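Local coordinates for HAD family phosphatase (Pseudomonas syringae pv. tomato, PDB 2ODA) that belongs to a Pseudomonas-specific subfamily of the haloacid dehalogenase superfamily with a novel biochemical function, and is probably related to phosphonoacetaldehyde hydrolase, at the interface of chains A and B. Sequence-based numbering; all coordinates share one arbitrary frame. Chains: chain A/B, Hypothetical protein PSPTO_2114.

The interface of chains A and B. Residues chain A 89-90, 123; chain B 101-104.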
ATOM      1  N   GLN A  89       3.889   9.913   6.075  1.00 11.16           N
ATOM      2  CA  GLN A  89       4.238   9.042   4.963  1.00 10.73           C
ATOM      3  C   GLN A  89       3.579   7.666   5.147  1.00 10.21           C
ATOM      4  O   GLN A  89       3.424   7.192   6.289  1.00  9.76           O
ATOM      5  CB  GLN A  89       5.754   8.921   4.796  1.00 11.75           C
ATOM      6  CG  GLN A  89       6.422  10.151   4.171  1.00 13.31           C
ATOM      7  CD  GLN A  89       5.987  10.384   2.732  1.00 17.09           C
ATOM      8  OE1 GLN A  89       4.931  10.950   2.485  1.00 17.76           O
ATOM      9  NE2 GLN A  89       6.821   9.954   1.771  1.00 19.10           N
ATOM     10  N   PRO A  90       3.213   7.008   4.030  1.00  8.48           N
ATOM     11  CA  PRO A  90       2.488   5.738   4.151  1.00  8.16           C
ATOM     12  C   PRO A  90       3.374   4.596   4.658  1.00  7.47           C
ATOM     13  O   PRO A  90       2.857   3.518   5.044  1.00  6.91           O
ATOM     14  CB  PRO A  90       2.041   5.451   2.707  1.00  7.20           C
ATOM     15  CG  PRO A  90       3.049   6.134   1.847  1.00  8.66           C
ATOM     16  CD  PRO A  90       3.464   7.373   2.624  1.00  8.56           C
ATOM     17  N   ASN A 123      -3.070   7.656   3.761  1.00  6.21           N
ATOM     18  CA  ASN A 123      -2.099   7.710   2.650  1.00  7.46           C
ATOM     19  C   ASN A 123      -1.713   6.335   2.115  1.00  7.36           C
ATOM     20  O   ASN A 123      -1.559   6.157   0.902  1.00  8.01           O
ATOM     21  CB  ASN A 123      -0.853   8.485   3.079  1.00  7.07           C
ATOM     22  CG  ASN A 123      -1.133   9.991   3.280  1.00  7.41           C
ATOM     23  OD1 ASN A 123      -2.188  10.488   2.908  1.00  8.33           O
ATOM     24  ND2 ASN A 123      -0.186  10.702   3.891  1.00  6.13           N
TER
ATOM     25  N   ASN B 101       9.548   7.959  -2.686  1.00 10.24           N
ATOM     26  CA  ASN B 101       9.065   8.895  -1.658  1.00 10.66           C
ATOM     27  C   ASN B 101       7.607   9.288  -1.894  1.00 10.53           C
ATOM     28  O   ASN B 101       7.212  10.407  -1.616  1.00 10.51           O
ATOM     29  CB  ASN B 101       9.943  10.160  -1.615  1.00 11.40           C
ATOM     30  CG  ASN B 101      11.400   9.846  -1.324  1.00 14.02           C
ATOM     31  OD1 ASN B 101      11.726   9.331  -0.261  1.00 18.15           O
ATOM     32  ND2 ASN B 101      12.279  10.143  -2.275  1.00 15.13           N
ATOM     33  N   VAL B 102       6.819   8.355  -2.417  1.00  9.80           N
ATOM     34  CA  VAL B 102       5.413   8.589  -2.718  1.00  9.94           C
ATOM     35  C   VAL B 102       4.657   8.946  -1.437  1.00 10.33           C
ATOM     36  O   VAL B 102       4.861   8.323  -0.396  1.00  9.53           O
ATOM     37  CB  VAL B 102       4.824   7.339  -3.440  1.00 10.03           C
ATOM     38  CG1 VAL B 102       3.330   7.230  -3.299  1.00 12.20           C
ATOM     39  CG2 VAL B 102       5.236   7.353  -4.935  1.00  9.86           C
ATOM     40  N   SER B 103       3.797   9.950  -1.513  1.00 10.39           N
ATOM     41  CA  SER B 103       3.075  10.371  -0.310  1.00 12.28           C
ATOM     42  C   SER B 103       1.704   9.693  -0.146  1.00 11.96           C
ATOM     43  O   SER B 103       1.163   9.651   0.965  1.00 12.73           O
ATOM     44  CB  SER B 103       2.965  11.899  -0.257  1.00 12.11           C
ATOM     45  OG  SER B 103       2.071  12.375  -1.263  1.00 17.11           O
ATOM     46  N   GLN B 104       1.126   9.202  -1.247  1.00 11.45           N
ATOM     47  CA  GLN B 104      -0.168   8.507  -1.209  1.00 12.00           C
ATOM     48  C   GLN B 104      -0.220   7.373  -2.234  1.00 11.18           C
ATOM     49  O   GLN B 104       0.224   7.544  -3.379  1.00  9.30           O
ATOM     50  CB  GLN B 104      -1.337   9.452  -1.543  1.00 13.09           C
ATOM     51  CG  GLN B 104      -1.738  10.427  -0.465  1.00 17.98           C
ATOM     52  CD  GLN B 104      -0.968  11.740  -0.538  1.00 23.89           C
ATOM     53  OE1 GLN B 104      -0.406  12.077  -1.579  1.00 29.28           O
ATOM     54  NE2 GLN B 104      -0.950  12.492   0.566  1.00 26.41           N
TER
HETATM   55  O   HOH W   1       9.986   9.319   1.978  1.00 21.49           O
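Where A:Asn123 meets B:Gln104, the small apolar part of this contact forms: the carboxamide carbon CG of A:Asn123 packs on the methylene CG of B:Gln104, 3.8 Å away, the side chains crossing with their amide planes almost perpendicular (89°). The first torsion of B:Gln104 (chi1 -75°) sets its CG against the asparagine head, and the bend at chi2 then turns the amide back, so that NE2 reaches OD1. Beside this pair, the CG-CD edge of the A:Pro90 ring points at the backbone of chain B, with CD of A:Pro90 3.5 Å from the carbonyl O of B:Val102. Within this patch, amide groups and loop backbone make most of the contact. Further out the bonding is weak: NE2 of B:Gln104 donates to OD1 of A:Asn123 over 3.3 Å, and NE2 of A:Gln89 to the backbone O of B:Asn101 over 3.4 Å. The chain of A:Gln89 bends at chi2 (-65°), laying its amide over the B:Val102–B:Ser103 backbone, with OE1 3.4 Å from CA of B:Ser103. At the rim, a water bridges NE2 of A:Gln89 to OD1 of B:Asn101. The two-fold axis repeats the patch, although the structure alone does not show that this dimer is the biological one. In the fold, A:Gln89 and A:Pro90 lead into helix 91-99, A:Asn123 lies near the end of helix 115-124, and the chain B residues lie in the loop between helix 91-99 and strand 109-112.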